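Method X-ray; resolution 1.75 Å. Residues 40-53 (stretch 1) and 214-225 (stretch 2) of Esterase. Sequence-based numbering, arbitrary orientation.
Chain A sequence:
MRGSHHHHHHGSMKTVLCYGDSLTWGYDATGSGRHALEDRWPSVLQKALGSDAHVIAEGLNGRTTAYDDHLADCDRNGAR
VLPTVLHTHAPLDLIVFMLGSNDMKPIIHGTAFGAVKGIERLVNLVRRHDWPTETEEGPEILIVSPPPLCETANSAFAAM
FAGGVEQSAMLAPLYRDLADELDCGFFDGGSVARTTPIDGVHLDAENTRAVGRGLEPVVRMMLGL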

ATOM      1  N   ARG A  40      25.990 -19.851 -10.307  1.00 16.37           N
ATOM      2  CA  ARG A  40      25.429 -18.511 -10.107  1.00 15.71           C
ATOM      3  C   ARG A  40      26.580 -17.537  -9.784  1.00 14.08           C
ATOM      4  O   ARG A  40      27.497 -17.884  -9.058  1.00 16.01           O
ATOM      5  N   TRP A  41      26.499 -16.292 -10.231  1.00 13.70           N
ATOM      6  CA  TRP A  41      27.618 -15.398 -10.080  1.00 14.64           C
ATOM      7  C   TRP A  41      28.008 -15.065  -8.687  1.00 16.47           C
ATOM      8  O   TRP A  41      29.169 -15.040  -8.339  1.00 15.36           O
ATOM      9  N   PRO A  42      27.023 -14.941  -7.743  1.00 14.31           N
ATOM     10  CA  PRO A  42      27.459 -14.722  -6.387  1.00 14.81           C
ATOM     11  C   PRO A  42      28.240 -15.906  -5.753  1.00 15.54           C
ATOM     12  O   PRO A  42      29.120 -15.709  -4.919  1.00 17.09           O
ATOM     13  N   SER A  43      27.896 -17.126  -6.150  1.00 17.50           N
ATOM     14  CA  SER A  43      28.586 -18.351  -5.723  1.00 16.78           C
ATOM     15  C   SER A  43      30.024 -18.390  -6.245  1.00 16.92           C
ATOM     16  O   SER A  43      30.944 -18.728  -5.449  1.00 18.29           O
ATOM     17  N   VAL A  44      30.168 -18.067  -7.519  1.00 16.21           N
ATOM     18  CA  VAL A  44      31.529 -17.972  -8.136  1.00 18.42           C
ATOM     19  C   VAL A  44      32.395 -16.931  -7.431  1.00 20.54           C
ATOM     20  O   VAL A  44      33.572 -17.200  -7.052  1.00 20.24           O
ATOM     21  N   LEU A  45      31.836 -15.728  -7.191  1.00 20.30           N
ATOM     22  CA  LEU A  45      32.481 -14.761  -6.329  1.00 19.76           C
ATOM     23  C   LEU A  45      32.848 -15.288  -4.945  1.00 20.72           C
ATOM     24  O   LEU A  45      33.979 -15.012  -4.413  1.00 21.85           O
ATOM     25  N   GLN A  46      31.924 -15.993  -4.273  1.00 17.76           N
ATOM     26  CA  GLN A  46      32.164 -16.449  -2.929  1.00 19.31           C
ATOM     27  C   GLN A  46      33.385 -17.426  -2.957  1.00 22.96           C
ATOM     28  O   GLN A  46      34.203 -17.487  -2.018  1.00 23.55           O
ATOM     29  N   LYS A  47      33.388 -18.276  -3.963  1.00 23.89           N
ATOM     30  CA  LYS A  47      34.455 -19.317  -4.017  1.00 25.31           C
ATOM     31  C   LYS A  47      35.780 -18.630  -4.225  1.00 25.89           C
ATOM     32  O   LYS A  47      36.778 -19.032  -3.589  1.00 29.68           O
ATOM     33  N   ALA A  48      35.801 -17.611  -5.069  1.00 25.86           N
ATOM     34  CA  ALA A  48      36.999 -16.824  -5.316  1.00 29.37           C
ATOM     35  C   ALA A  48      37.479 -16.082  -4.074  1.00 33.37           C
ATOM     36  O   ALA A  48      38.718 -15.997  -3.850  1.00 31.36           O
ATOM     37  N   LEU A  49      36.571 -15.565  -3.220  1.00 29.39           N
ATOM     38  CA  LEU A  49      36.992 -14.805  -2.056  1.00 25.76           C
ATOM     39  C   LEU A  49      37.338 -15.748  -0.911  1.00 27.33           C
ATOM     40  O   LEU A  49      38.092 -15.384  -0.006  1.00 31.31           O
ATOM     41  N   GLY A  50      36.767 -16.941  -0.906  1.00 26.90           N
ATOM     42  CA  GLY A  50      36.899 -17.894   0.180  1.00 30.57           C
ATOM     43  C   GLY A  50      36.355 -17.415   1.506  1.00 31.91           C
ATOM     44  O   GLY A  50      35.415 -16.611   1.546  1.00 29.02           O
ATOM     45  N   SER A  51      36.989 -17.846   2.609  1.00 31.11           N
ATOM     46  CA  SER A  51      36.549 -17.492   3.962  1.00 33.62           C
ATOM     47  C   SER A  51      36.756 -16.034   4.421  1.00 31.90           C
ATOM     48  O   SER A  51      36.251 -15.629   5.475  1.00 38.39           O
ATOM     49  N   ASP A  52      37.441 -15.222   3.644  1.00 28.76           N
ATOM     50  CA  ASP A  52      37.500 -13.814   3.903  1.00 33.80           C
ATOM     51  C   ASP A  52      36.120 -13.097   3.802  1.00 35.68           C
ATOM     52  O   ASP A  52      35.938 -12.020   4.393  1.00 28.17           O
ATOM     53  N   ALA A  53      35.171 -13.709   3.084  1.00 31.98           N
ATOM     54  CA  ALA A  53      33.892 -13.043   2.752  1.00 29.08           C
ATOM     55  C   ALA A  53      32.717 -13.988   2.880  1.00 26.70           C
ATOM     56  O   ALA A  53      32.859 -15.234   2.702  1.00 25.55           O
ATOM     57  N   GLY A 214      34.730 -12.242 -13.299  1.00 18.69           N
ATOM     58  CA  GLY A 214      35.015 -10.888 -13.670  1.00 22.07           C
ATOM     59  C   GLY A 214      34.954  -9.851 -12.566  1.00 22.65           C
ATOM     60  O   GLY A 214      35.707  -8.877 -12.593  1.00 20.69           O
ATOM     61  N   LEU A 215      34.051 -10.053 -11.594  1.00 20.09           N
ATOM     62  CA  LEU A 215      33.913  -9.095 -10.468  1.00 19.17           C
ATOM     63  C   LEU A 215      34.946  -9.243  -9.382  1.00 21.00           C
ATOM     64  O   LEU A 215      35.134  -8.371  -8.565  1.00 21.43           O
ATOM     65  N   GLU A 216      35.694 -10.345  -9.383  1.00 23.95           N
ATOM     66  CA  GLU A 216      36.559 -10.611  -8.228  1.00 27.02           C
ATOM     67  C   GLU A 216      37.563  -9.460  -7.946  1.00 23.72           C
ATOM     68  O   GLU A 216      37.682  -9.077  -6.815  1.00 25.35           O
ATOM     69  N   PRO A 217      38.264  -8.934  -8.970  1.00 25.47           N
ATOM     70  CA  PRO A 217      39.266  -7.904  -8.699  1.00 26.80           C
ATOM     71  C   PRO A 217      38.691  -6.622  -8.115  1.00 28.32           C
ATOM     72  O   PRO A 217      39.248  -6.128  -7.159  1.00 26.93           O
ATOM     73  N   VAL A 218      37.577  -6.098  -8.682  1.00 25.05           N
ATOM     74  CA  VAL A 218      36.976  -4.874  -8.179  1.00 24.42           C
ATOM     75  C   VAL A 218      36.354  -5.139  -6.815  1.00 23.21           C
ATOM     76  O   VAL A 218      36.443  -4.294  -5.920  1.00 22.42           O
ATOM     77  N   VAL A 219      35.804  -6.326  -6.602  1.00 21.41           N
ATOM     78  CA  VAL A 219      35.306  -6.697  -5.284  1.00 21.47           C
ATOM     79  C   VAL A 219      36.395  -6.764  -4.219  1.00 26.08           C
ATOM     80  O   VAL A 219      36.265  -6.159  -3.202  1.00 23.32           O
ATOM     81  N   ARG A 220      37.485  -7.461  -4.482  1.00 25.81           N
ATOM     82  CA  ARG A 220      38.629  -7.249  -3.616  1.00 30.14           C
ATOM     83  C   ARG A 220      39.066  -5.791  -3.479  1.00 27.41           C
ATOM     84  O   ARG A 220      39.197  -5.305  -2.415  1.00 33.98           O
ATOM     85  N   MET A 221      39.287  -5.047  -4.509  1.00 29.39           N
ATOM     86  CA  MET A 221      39.728  -3.707  -4.223  1.00 33.61           C
ATOM     87  C   MET A 221      38.823  -3.007  -3.195  1.00 37.07           C
ATOM     88  O   MET A 221      39.285  -2.417  -2.281  1.00 32.98           O
ATOM     89  N   MET A 222      37.518  -3.110  -3.377  1.00 32.99           N
ATOM     90  CA  MET A 222      36.567  -2.416  -2.527  1.00 31.68           C
ATOM     91  C   MET A 222      36.479  -2.972  -1.145  1.00 27.72           C
ATOM     92  O   MET A 222      36.153  -2.233  -0.255  1.00 35.64           O
ATOM     93  N   LEU A 223      36.802  -4.227  -0.926  1.00 28.03           N
ATOM     94  CA  LEU A 223      36.743  -4.803   0.396  1.00 26.11           C
ATOM     95  C   LEU A 223      38.125  -4.681   1.162  1.00 31.91           C
ATOM     96  O   LEU A 223      38.186  -5.094   2.315  1.00 33.06           O
ATOM     97  N   GLY A 224      39.143  -4.138   0.501  1.00 33.51           N
ATOM     98  CA  GLY A 224      40.583  -4.264   0.914  1.00 35.70           C
ATOM     99  C   GLY A 224      41.046  -5.712   1.032  1.00 39.29           C
ATOM    100  O   GLY A 224      41.831  -6.045   1.916  1.00 46.03           O
ATOM    101  N   LEU A 225      40.574  -6.550   0.105  1.00 40.64           N
ATOM    102  CA  LEU A 225      40.458  -8.012   0.209  1.00 42.10           C
ATOM    103  C   LEU A 225      39.549  -8.456   1.369  1.00 50.47           C
ATOM    104  O   LEU A 225      38.822  -9.441   1.286  1.00 54.01           O
TER

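The contact is a compact, mainly apolar helix-helix packing, joined by an arginine that reaches the C-terminal end of the first helix. The axes of helices 41-49 and 214-223 approach to 9.4 Å and cross at -58°, and 476 Å² of surface is buried in total.

Trp-41, Leu-45 and Leu-49 supply the apolar side of the first helix. Trp-41 (chi1 p) points toward the partner, and its CZ3 lies 3.7 Å from CD1 of Leu-215 (m, t), which meets the ring obliquely. The CA-to-CB bond of Leu-45 runs sideways, but its t, p rotamer brings the side-chain end inward: CD1 sits 3.8 Å from CA of Glu-216 and 4.0 Å from CB of Val-219. Leu-45 CD1 also lies 4.2 Å from C of Leu-215, so this leucine packs against the opposing main chain; the helices are close here, with the CA atoms of Leu-45 and Glu-216 6.1 Å apart. Leu-49 (m, t) likewise starts sideways and ends nearer; its CD1 is 3.8 Å from CG1 of Val-219 (t) and 4.4 Å from CD1 of Leu-223 (m, t).

Arg-220 provides the polar link. Its extended m, t, t chain places NH2 2.8 Å from O of Ala-48, a hydrogen bond that is weak because the N-H...O angle is only 115°. The carbonyl lies at the guanidinium edge, while CD2 of Leu-49 covers one face. Within its own helix, Arg-220 NE forms a salt bridge with OE1 of Glu-216 at 2.8 Å, and the 164° angle confirms a well-aligned hydrogen bond. Glu-216 (t, t) thus pairs with the arginine through OE1, while its OE2 lies 3.6 Å from CB of Ala-48.

At the far end the packing thins: Asp-52 (m) points toward the partner, yet its CB comes no closer than 4.1 Å to O of Leu-225.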

ATOM      1  CB  ARG A  40      24.389 -18.564  -9.008  1.00 13.99           C
ATOM      2  CG  ARG A  40      23.307 -19.557  -9.326  1.00 14.48           C
ATOM      3  CD  ARG A  40      22.330 -19.781  -8.144  1.00 15.17           C
ATOM      4  NE  ARG A  40      21.599 -21.002  -8.326  1.00 14.51           N
ATOM      5  CZ  ARG A  40      20.950 -21.656  -7.375  1.00 14.33           C
ATOM      6  NH1 ARG A  40      20.956 -21.122  -6.151  1.00 14.12           N
ATOM      7  NH2 ARG A  40      20.400 -22.812  -7.610  1.00 15.68           N
ATOM      8  CB  TRP A  41      27.501 -14.194 -10.993  1.00 15.86           C
ATOM      9  CG  TRP A  41      26.514 -13.088 -10.579  1.00 16.30           C
ATOM     10  CD1 TRP A  41      25.303 -12.843 -11.148  1.00 17.38           C
ATOM     11  CD2 TRP A  41      26.740 -12.059  -9.616  1.00 15.99           C
ATOM     12  NE1 TRP A  41      24.721 -11.711 -10.552  1.00 15.68           N
ATOM     13  CE2 TRP A  41      25.570 -11.236  -9.600  1.00 16.20           C
ATOM     14  CE3 TRP A  41      27.760 -11.790  -8.693  1.00 15.11           C
ATOM     15  CZ2 TRP A  41      25.438 -10.135  -8.722  1.00 17.03           C
ATOM     16  CZ3 TRP A  41      27.630 -10.683  -7.844  1.00 16.04           C
ATOM     17  CH2 TRP A  41      26.492  -9.877  -7.872  1.00 15.57           C
ATOM     18  CB  PRO A  42      26.144 -14.556  -5.606  1.00 15.05           C
ATOM     19  CG  PRO A  42      25.255 -13.984  -6.644  1.00 14.45           C
ATOM     20  CD  PRO A  42      25.563 -14.827  -7.898  1.00 14.45           C
ATOM     21  CB  SER A  43      27.886 -19.589  -6.267  1.00 17.53           C
ATOM     22  OG  SER A  43      26.549 -19.654  -5.702  1.00 19.04           O
ATOM     23  CB  VAL A  44      31.462 -17.714  -9.623  1.00 18.32           C
ATOM     24  CG1 VAL A  44      32.881 -17.346 -10.112  1.00 20.17           C
ATOM     25  CG2 VAL A  44      30.723 -18.880 -10.325  1.00 18.72           C
ATOM     26  CB  LEU A  45      31.606 -13.493  -6.242  1.00 20.73           C
ATOM     27  CG  LEU A  45      32.168 -12.266  -5.593  1.00 21.72           C
ATOM     28  CD1 LEU A  45      33.447 -11.732  -6.290  1.00 22.34           C
ATOM     29  CD2 LEU A  45      31.101 -11.143  -5.596  1.00 19.06           C
ATOM     30  CB  GLN A  46      30.978 -17.212  -2.371  1.00 20.21           C
ATOM     31  CG  GLN A  46      31.163 -17.994  -1.097  1.00 21.61           C
ATOM     32  CD  GLN A  46      31.340 -17.093   0.108  1.00 26.52           C
ATOM     33  OE1 GLN A  46      30.339 -16.732   0.813  1.00 22.53           O
ATOM     34  NE2 GLN A  46      32.578 -16.656   0.346  1.00 24.68           N
ATOM     35  CB  LYS A  47      34.228 -20.285  -5.167  1.00 26.31           C
ATOM     36  CG  LYS A  47      35.233 -21.465  -5.209  1.00 33.14           C
ATOM     37  CD  LYS A  47      34.805 -22.422  -6.317  1.00 38.40           C
ATOM     38  CE  LYS A  47      35.580 -23.732  -6.366  1.00 44.67           C
ATOM     39  NZ  LYS A  47      35.258 -24.493  -5.131  1.00 51.07           N
ATOM     40  CB  ALA A  48      36.831 -15.884  -6.485  1.00 26.04           C
ATOM     41  CB  LEU A  49      35.889 -13.763  -1.625  1.00 24.77           C
ATOM     42  CG  LEU A  49      35.527 -12.722  -2.694  1.00 25.60           C
ATOM     43  CD1 LEU A  49      34.285 -11.896  -2.327  1.00 25.11           C
ATOM     44  CD2 LEU A  49      36.700 -11.796  -3.042  1.00 25.37           C
ATOM     45  CB  SER A  51      37.245 -18.462   4.946  1.00 40.14           C
ATOM     46  OG  SER A  51      38.661 -18.210   4.959  1.00 41.31           O
ATOM     47  CB  ASP A  52      38.427 -13.153   2.906  1.00 38.38           C
ATOM     48  CG  ASP A  52      39.904 -13.585   3.096  1.00 41.56           C
ATOM     49  OD1 ASP A  52      40.226 -14.229   4.118  1.00 40.57           O
ATOM     50  OD2 ASP A  52      40.698 -13.246   2.220  1.00 43.45           O
ATOM     51  CB  ALA A  53      33.966 -12.439   1.322  1.00 29.43           C
ATOM     52  CB  LEU A 215      32.503  -9.268  -9.891  1.00 17.92           C
ATOM     53  CG  LEU A 215      31.380  -8.722 -10.729  1.00 17.80           C
ATOM     54  CD1 LEU A 215      30.005  -9.244 -10.285  1.00 19.24           C
ATOM     55  CD2 LEU A 215      31.359  -7.195 -10.694  1.00 19.99           C
ATOM     56  CB  GLU A 216      37.277 -11.962  -8.346  1.00 28.01           C
ATOM     57  CG  GLU A 216      38.346 -12.063  -7.295  1.00 30.19           C
ATOM     58  CD  GLU A 216      39.240 -13.276  -7.412  1.00 34.52           C
ATOM     59  OE1 GLU A 216      39.918 -13.564  -6.423  1.00 33.11           O
ATOM     60  OE2 GLU A 216      39.220 -13.972  -8.427  1.00 37.64           O
ATOM     61  CB  PRO A 217      39.890  -7.644 -10.069  1.00 26.89           C
ATOM     62  CG  PRO A 217      39.785  -8.960 -10.764  1.00 29.02           C
ATOM     63  CD  PRO A 217      38.360  -9.393 -10.377  1.00 26.75           C
ATOM     64  CB  VAL A 218      36.006  -4.259  -9.199  1.00 28.18           C
ATOM     65  CG1 VAL A 218      34.746  -5.100  -9.325  1.00 26.17           C
ATOM     66  CG2 VAL A 218      35.649  -2.833  -8.825  1.00 27.77           C
ATOM     67  CB  VAL A 219      34.436  -7.958  -5.310  1.00 21.65           C
ATOM     68  CG1 VAL A 219      34.115  -8.416  -3.926  1.00 18.87           C
ATOM     69  CG2 VAL A 219      33.189  -7.674  -6.095  1.00 18.93           C
ATOM     70  CB  ARG A 220      39.812  -8.081  -4.119  1.00 20.00           C
ATOM     71  CG  ARG A 220      39.601  -9.583  -4.017  1.00 20.00           C
ATOM     72  CD  ARG A 220      40.801 -10.409  -4.448  1.00 20.00           C
ATOM     73  NE  ARG A 220      40.543 -11.843  -4.354  1.00 20.00           N
ATOM     74  CZ  ARG A 220      40.654 -12.549  -3.239  1.00 20.00           C
ATOM     75  NH1 ARG A 220      41.020 -11.955  -2.109  1.00 20.00           N
ATOM     76  NH2 ARG A 220      40.399 -13.851  -3.245  1.00 20.00           N
ATOM     77  CB  MET A 221      39.886  -2.923  -5.504  1.00 39.23           C
ATOM     78  CG  MET A 221      39.867  -1.433  -5.344  1.00 47.51           C
ATOM     79  SD  MET A 221      40.198  -0.651  -6.912  1.00 64.99           S
ATOM     80  CE  MET A 221      39.629  -1.920  -8.056  1.00 60.24           C
ATOM     81  CB  MET A 222      35.200  -2.411  -3.172  1.00 27.49           C
ATOM     82  CG  MET A 222      35.262  -1.687  -4.471  1.00 28.51           C
ATOM     83  SD  MET A 222      33.703  -1.563  -5.268  1.00 28.02           S
ATOM     84  CE  MET A 222      32.944  -0.269  -4.293  1.00 25.34           C
ATOM     85  CB  LEU A 223      36.342  -6.262   0.326  1.00 24.15           C
ATOM     86  CG  LEU A 223      34.891  -6.639  -0.057  1.00 25.61           C
ATOM     87  CD1 LEU A 223      34.719  -8.159  -0.140  1.00 27.68           C
ATOM     88  CD2 LEU A 223      33.905  -6.043   0.988  1.00 25.78           C
ATOM     89  CB  LEU A 225      41.823  -8.625   0.340  1.00 47.91           C
ATOM     90  CG  LEU A 225      42.567  -8.635  -0.982  1.00 40.31           C
ATOM     91  CD1 LEU A 225      42.180  -9.891  -1.699  1.00 43.00           C
ATOM     92  CD2 LEU A 225      42.345  -7.350  -1.768  1.00 40.34           C
TER